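Local coordinates for secreted protein ASP-2 (Necator americanus, PDB 1U53), which is a secreted pathogenesis-related-1 (CAP family) protein of a human hookworm, studied as a vaccine antigen, whose molecular activity is not firmly established, at residues G82-S93 with N155-A166. Numbering follows the deposited sequence.
Sequences GLGENIFMSSDS and NMCYVVCQYGPA
Glu85 and Gln162 face each other as a non-hydrogen-bonded pair, their side chains side by side and pointing the same way. Gln162 NE2 donates to Glu85 OE2 over 2.8 Å, meeting the anti side of the carboxylate, whose plane is turned 35° from the amide. Glu85 CG stands anti to the backbone N, which brings it within 4.0 Å of Val160 CG1. Ser75 and Asn66 also bond to OE2, and Thr62 to Gln162 OE1, so this buried polar pair is tied into helix 57-67 and the loop after it.

On the other face, Asn86 and Tyr163 cross at about a right angle, amide and ring planes 70° apart. Asn86 ND2 donates to Tyr163 OH over 3.0 Å, the hydroxyl lying tilted from the plane of the amide, and also bonds to His134 O; His24 NE2 is a further partner of the hydroxyl. Gly84 O lies at the edge of the tyrosine ring, in its plane. Farther along this face, Phe88 presents its ring edge, CD2, to Val159 CG2 at 3.9 Å.

Back on the Glu85 face, Ile87 CG2 packs 4.0 Å from Val160 CG2, which sits over one face of the Tyr158 ring, toward its rim. At the far end Met89 and Met156 cross at about a right angle. The Met89 chain bends at chi3 (-80°), carrying CE to 3.7 Å from Met156 CB; the two SD atoms approach to 3.8 Å.

Reciprocal backbone bonds join Asn86 with Cys161, Phe88 with Val159 and Ser90 with Cys157. Strand 84-90 forms an edge of the central sheet, antiparallel to strand 157-164, which the Cys148-Cys161 disulfide links to its other neighbour, strand 145-152. Helices 57-67 and 97-109 lie against the two faces of the sheet: the alpha-beta-alpha sandwich of CAP proteins.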
ATOM      1  N   GLY A  82       3.510  14.169  -5.985  1.00 16.62           N
ATOM      2  CA  GLY A  82       2.520  13.357  -6.670  1.00 16.73           C
ATOM      3  C   GLY A  82       2.338  11.978  -6.043  1.00 17.40           C
ATOM      4  O   GLY A  82       1.700  11.107  -6.671  1.00 18.76           O
ATOM      5  N   LEU A  83       2.895  11.776  -4.851  1.00 14.89           N
ATOM      6  CA  LEU A  83       2.900  10.419  -4.234  1.00 12.26           C
ATOM      7  C   LEU A  83       2.263  10.349  -2.868  1.00 12.45           C
ATOM      8  O   LEU A  83       2.349  11.310  -2.081  1.00 12.87           O
ATOM      9  CB  LEU A  83       4.329   9.907  -4.078  1.00 13.04           C
ATOM     10  CG  LEU A  83       5.080   9.828  -5.390  1.00 12.03           C
ATOM     11  CD1 LEU A  83       6.556   9.517  -5.080  1.00 13.84           C
ATOM     12  CD2 LEU A  83       4.485   8.764  -6.313  1.00 13.84           C
ATOM     13  N   GLY A  84       1.656   9.186  -2.548  1.00 11.43           N
ATOM     14  CA  GLY A  84       1.151   8.923  -1.193  1.00 11.85           C
ATOM     15  C   GLY A  84       2.256   8.210  -0.411  1.00 11.18           C
ATOM     16  O   GLY A  84       3.352   7.928  -0.946  1.00 10.49           O
ATOM     17  N   GLU A  85       1.988   7.916   0.862  1.00  9.96           N
ATOM     18  CA  GLU A  85       3.066   7.376   1.680  1.00  9.52           C
ATOM     19  C   GLU A  85       2.501   6.645   2.901  1.00 10.51           C
ATOM     20  O   GLU A  85       1.568   7.167   3.586  1.00 10.75           O
ATOM     21  CB  GLU A  85       3.934   8.513   2.184  1.00 10.67           C
ATOM     22  CG  GLU A  85       5.168   8.050   3.040  1.00  9.38           C
ATOM     23  CD  GLU A  85       5.974   9.270   3.445  1.00 11.83           C
ATOM     24  OE1 GLU A  85       5.491  10.040   4.321  1.00 12.65           O
ATOM     25  OE2 GLU A  85       7.030   9.522   2.812  1.00 12.69           O
ATOM     26  N   ASN A  86       3.070   5.466   3.189  1.00  9.79           N
ATOM     27  CA  ASN A  86       2.773   4.730   4.449  1.00  9.72           C
ATOM     28  C   ASN A  86       4.085   4.522   5.153  1.00  9.35           C
ATOM     29  O   ASN A  86       5.090   4.225   4.521  1.00  9.90           O
ATOM     30  CB  ASN A  86       2.224   3.341   4.145  1.00 10.44           C
ATOM     31  CG  ASN A  86       0.739   3.363   3.828  1.00 11.34           C
ATOM     32  OD1 ASN A  86       0.039   4.273   4.303  1.00 14.10           O
ATOM     33  ND2 ASN A  86       0.232   2.330   3.142  1.00 10.86           N
ATOM     34  N   ILE A  87       4.092   4.694   6.482  1.00  9.79           N
ATOM     35  CA  ILE A  87       5.354   4.474   7.205  1.00 10.32           C
ATOM     36  C   ILE A  87       5.150   3.441   8.327  1.00 10.30           C
ATOM     37  O   ILE A  87       4.010   3.219   8.792  1.00 10.27           O
ATOM     38  CB  ILE A  87       5.936   5.788   7.794  1.00 11.66           C
ATOM     39  CG1 ILE A  87       4.985   6.400   8.822  1.00 13.17           C
ATOM     40  CG2 ILE A  87       6.296   6.749   6.657  1.00 12.08           C
ATOM     41  CD1 ILE A  87       5.567   7.688   9.469  1.00 12.57           C
ATOM     42  N   PHE A  88       6.228   2.746   8.710  1.00  9.36           N
ATOM     43  CA  PHE A  88       6.127   1.680   9.727  1.00 11.08           C
ATOM     44  C   PHE A  88       7.452   1.593  10.437  1.00 11.80           C
ATOM     45  O   PHE A  88       8.505   1.848   9.834  1.00 11.38           O
ATOM     46  CB  PHE A  88       5.822   0.318   9.063  1.00 11.76           C
ATOM     47  CG  PHE A  88       5.987  -0.897   9.973  1.00 12.63           C
ATOM     48  CD1 PHE A  88       4.958  -1.325  10.785  1.00 12.73           C
ATOM     49  CD2 PHE A  88       7.183  -1.608   9.972  1.00 13.20           C
ATOM     50  CE1 PHE A  88       5.120  -2.484  11.618  1.00 15.35           C
ATOM     51  CE2 PHE A  88       7.375  -2.743  10.818  1.00 15.03           C
ATOM     52  CZ  PHE A  88       6.312  -3.162  11.637  1.00 14.49           C
ATOM     53  N   MET A  89       7.428   1.234  11.714  1.00 12.06           N
ATOM     54  CA  MET A  89       8.722   0.975  12.363  1.00 12.37           C
ATOM     55  C   MET A  89       8.592  -0.196  13.323  1.00 13.15           C
ATOM     56  O   MET A  89       7.518  -0.455  13.893  1.00 13.69           O
ATOM     57  CB  MET A  89       9.242   2.191  13.119  1.00 13.10           C
ATOM     58  CG  MET A  89       8.304   2.642  14.244  1.00 16.23           C
ATOM     59  SD  MET A  89       9.034   4.008  15.149  1.00 21.24           S
ATOM     60  CE  MET A  89      10.139   3.123  16.188  1.00 18.49           C
ATOM     61  N   SER A  90       9.736  -0.864  13.515  1.00 13.08           N
ATOM     62  CA  SER A  90       9.881  -1.898  14.521  1.00 14.07           C
ATOM     63  C   SER A  90      11.115  -1.593  15.357  1.00 13.95           C
ATOM     64  O   SER A  90      12.073  -1.051  14.865  1.00 13.91           O
ATOM     65  CB  SER A  90      10.144  -3.229  13.807  1.00 15.68           C
ATOM     66  OG  SER A  90      10.582  -4.219  14.712  1.00 16.61           O
ATOM     67  N   SER A  91      11.120  -1.990  16.629  1.00 14.77           N
ATOM     68  CA  SER A  91      12.305  -1.790  17.442  1.00 15.00           C
ATOM     69  C   SER A  91      13.424  -2.795  17.133  1.00 14.52           C
ATOM     70  O   SER A  91      14.532  -2.616  17.641  1.00 15.84           O
ATOM     71  CB  SER A  91      11.945  -1.966  18.938  1.00 17.54           C
ATOM     72  OG  SER A  91      11.639  -3.349  19.136  1.00 22.52           O
ATOM     73  N   ASP A  92      13.147  -3.826  16.326  1.00 14.97           N
ATOM     74  CA  ASP A  92      14.185  -4.786  15.893  1.00 14.50           C
ATOM     75  C   ASP A  92      14.950  -4.198  14.709  1.00 14.22           C
ATOM     76  O   ASP A  92      14.641  -4.502  13.554  1.00 11.98           O
ATOM     77  CB  ASP A  92      13.488  -6.101  15.495  1.00 16.68           C
ATOM     78  CG  ASP A  92      14.438  -7.255  15.241  1.00 18.32           C
ATOM     79  OD1 ASP A  92      15.655  -7.053  15.213  1.00 17.78           O
ATOM     80  OD2 ASP A  92      13.910  -8.379  15.033  1.00 19.24           O
ATOM     81  N   SER A  93      15.962  -3.384  15.030  1.00 13.48           N
ATOM     82  CA  SER A  93      16.791  -2.615  14.055  1.00 15.17           C
ATOM     83  C   SER A  93      17.336  -3.443  12.942  1.00 15.07           C
ATOM     84  O   SER A  93      17.347  -3.035  11.745  1.00 16.78           O
ATOM     85  CB  SER A  93      17.970  -1.950  14.809  1.00 18.08           C
ATOM     86  OG  SER A  93      17.423  -0.784  15.351  1.00 27.28           O
ATOM     87  N   ASN A 155      18.152   2.751  16.230  1.00 20.85           N
ATOM     88  CA  ASN A 155      17.199   2.235  17.209  1.00 21.06           C
ATOM     89  C   ASN A 155      15.855   1.761  16.684  1.00 20.15           C
ATOM     90  O   ASN A 155      14.948   1.504  17.475  1.00 20.10           O
ATOM     91  CB  ASN A 155      16.959   3.272  18.311  1.00 23.63           C
ATOM     92  CG  ASN A 155      18.136   3.369  19.258  1.00 29.35           C
ATOM     93  OD1 ASN A 155      19.169   2.730  19.046  1.00 32.51           O
ATOM     94  ND2 ASN A 155      17.986   4.141  20.309  1.00 31.59           N
ATOM     95  N   MET A 156      15.726   1.628  15.368  1.00 17.65           N
ATOM     96  CA  MET A 156      14.497   1.102  14.787  1.00 16.03           C
ATOM     97  C   MET A 156      14.800   0.573  13.397  1.00 15.13           C
ATOM     98  O   MET A 156      15.767   0.998  12.756  1.00 15.64           O
ATOM     99  CB  MET A 156      13.410   2.185  14.654  1.00 16.72           C
ATOM    100  CG  MET A 156      13.821   3.331  13.697  1.00 16.96           C
ATOM    101  SD  MET A 156      12.434   4.482  13.505  1.00 17.52           S
ATOM    102  CE  MET A 156      13.326   5.825  12.734  1.00 16.87           C
ATOM    103  N   CYS A 157      13.949  -0.326  12.933  1.00 13.76           N
ATOM    104  CA  CYS A 157      13.962  -0.724  11.533  1.00 12.19           C
ATOM    105  C   CYS A 157      12.849   0.141  10.955  1.00 12.12           C
ATOM    106  O   CYS A 157      11.715   0.056  11.441  1.00 13.05           O
ATOM    107  CB  CYS A 157      13.618  -2.213  11.386  1.00 14.61           C
ATOM    108  SG  CYS A 157      13.438  -2.692   9.639  1.00 14.24           S
ATOM    109  N   TYR A 158      13.166   1.018   9.984  1.00  9.78           N
ATOM    110  CA  TYR A 158      12.212   2.030   9.530  1.00 10.95           C
ATOM    111  C   TYR A 158      11.835   1.760   8.070  1.00 10.87           C
ATOM    112  O   TYR A 158      12.705   1.626   7.210  1.00 10.06           O
ATOM    113  CB  TYR A 158      12.844   3.423   9.708  1.00 11.60           C
ATOM    114  CG  TYR A 158      11.995   4.589   9.284  1.00 11.71           C
ATOM    115  CD1 TYR A 158      10.612   4.609   9.530  1.00 12.32           C
ATOM    116  CD2 TYR A 158      12.570   5.719   8.728  1.00 12.98           C
ATOM    117  CE1 TYR A 158       9.816   5.699   9.157  1.00 12.42           C
ATOM    118  CE2 TYR A 158      11.773   6.810   8.319  1.00 13.44           C
ATOM    119  CZ  TYR A 158      10.412   6.801   8.546  1.00 12.41           C
ATOM    120  OH  TYR A 158       9.653   7.892   8.169  1.00 12.20           O
ATOM    121  N   VAL A 159      10.522   1.631   7.814  1.00 10.29           N
ATOM    122  CA  VAL A 159      10.021   1.219   6.494  1.00 10.09           C
ATOM    123  C   VAL A 159       9.172   2.333   5.967  1.00  9.05           C
ATOM    124  O   VAL A 159       8.250   2.805   6.647  1.00  9.91           O
ATOM    125  CB  VAL A 159       9.115  -0.017   6.625  1.00  9.70           C
ATOM    126  CG1 VAL A 159       8.476  -0.407   5.302  1.00 11.87           C
ATOM    127  CG2 VAL A 159       9.918  -1.201   7.241  1.00 12.47           C
ATOM    128  N   VAL A 160       9.421   2.697   4.732  1.00 11.18           N
ATOM    129  CA  VAL A 160       8.599   3.680   4.059  1.00 10.02           C
ATOM    130  C   VAL A 160       8.215   3.126   2.707  1.00 10.82           C
ATOM    131  O   VAL A 160       9.075   2.715   1.942  1.00 11.43           O
ATOM    132  CB  VAL A 160       9.431   4.975   3.851  1.00 11.39           C
ATOM    133  CG1 VAL A 160       8.627   6.062   3.095  1.00 13.13           C
ATOM    134  CG2 VAL A 160       9.854   5.550   5.182  1.00 12.44           C
ATOM    135  N   CYS A 161       6.912   3.128   2.385  1.00 10.11           N
ATOM    136  CA  CYS A 161       6.475   2.889   0.999  1.00  8.94           C
ATOM    137  C   CYS A 161       5.833   4.152   0.423  1.00  9.71           C
ATOM    138  O   CYS A 161       5.135   4.867   1.149  1.00 10.75           O
ATOM    139  CB  CYS A 161       5.406   1.799   0.940  1.00  8.87           C
ATOM    140  SG  CYS A 161       6.105   0.133   1.118  1.00 11.46           S
ATOM    141  N   GLN A 162       6.091   4.449  -0.844  1.00 10.15           N
ATOM    142  CA  GLN A 162       5.351   5.547  -1.476  1.00 10.32           C
ATOM    143  C   GLN A 162       4.549   4.989  -2.654  1.00 10.92           C
ATOM    144  O   GLN A 162       4.832   3.911  -3.145  1.00 12.29           O
ATOM    145  CB  GLN A 162       6.269   6.726  -1.864  1.00  9.20           C
ATOM    146  CG  GLN A 162       6.698   7.472  -0.604  1.00 10.56           C
ATOM    147  CD  GLN A 162       7.803   8.514  -0.800  1.00 11.47           C
ATOM    148  OE1 GLN A 162       8.246   8.734  -1.921  1.00 12.97           O
ATOM    149  NE2 GLN A 162       8.228   9.177   0.302  1.00 11.49           N
ATOM    150  N   TYR A 163       3.565   5.776  -3.107  1.00  9.68           N
ATOM    151  CA  TYR A 163       2.433   5.274  -3.901  1.00  9.47           C
ATOM    152  C   TYR A 163       2.082   6.305  -4.975  1.00 10.28           C
ATOM    153  O   TYR A 163       1.775   7.482  -4.632  1.00 12.45           O
ATOM    154  CB  TYR A 163       1.229   5.157  -2.951  1.00 10.23           C
ATOM    155  CG  TYR A 163       1.409   4.056  -1.936  1.00  9.08           C
ATOM    156  CD1 TYR A 163       0.959   2.767  -2.207  1.00  9.06           C
ATOM    157  CD2 TYR A 163       1.979   4.315  -0.691  1.00 10.48           C
ATOM    158  CE1 TYR A 163       1.146   1.737  -1.245  1.00  9.52           C
ATOM    159  CE2 TYR A 163       2.156   3.286   0.284  1.00 10.66           C
ATOM    160  CZ  TYR A 163       1.703   2.040   0.014  1.00 10.29           C
ATOM    161  OH  TYR A 163       1.925   1.064   0.965  1.00 10.48           O
ATOM    162  N   GLY A 164       2.123   5.882  -6.244  1.00 10.49           N
ATOM    163  CA  GLY A 164       1.814   6.754  -7.431  1.00 13.47           C
ATOM    164  C   GLY A 164       0.598   6.269  -8.173  1.00 13.49           C
ATOM    165  O   GLY A 164       0.604   5.129  -8.559  1.00 13.47           O
ATOM    166  N   PRO A 165      -0.170   7.205  -8.763  1.00 12.37           N
ATOM    167  CA  PRO A 165      -0.598   8.422  -8.093  1.00 13.51           C
ATOM    168  C   PRO A 165      -1.002   8.293  -6.655  1.00 14.43           C
ATOM    169  O   PRO A 165      -1.420   7.215  -6.224  1.00 15.51           O
ATOM    170  CB  PRO A 165      -1.747   8.971  -8.934  1.00 13.92           C
ATOM    171  CG  PRO A 165      -1.947   8.058 -10.030  1.00 17.29           C
ATOM    172  CD  PRO A 165      -1.010   6.867  -9.931  1.00 15.63           C
ATOM    173  N   ALA A 166      -0.909   9.398  -5.929  1.00 12.15           N
ATOM    174  CA  ALA A 166      -1.293   9.394  -4.507  1.00 12.01           C
ATOM    175  C   ALA A 166      -2.752   8.987  -4.275  1.00 13.34           C
ATOM    176  O   ALA A 166      -3.649   9.379  -5.038  1.00 15.79           O
ATOM    177  CB  ALA A 166      -1.058  10.753  -3.860  1.00 13.60           C
TER
HETATM  178  O   HOH W   1      15.820  -0.779  19.044  1.00 32.52           O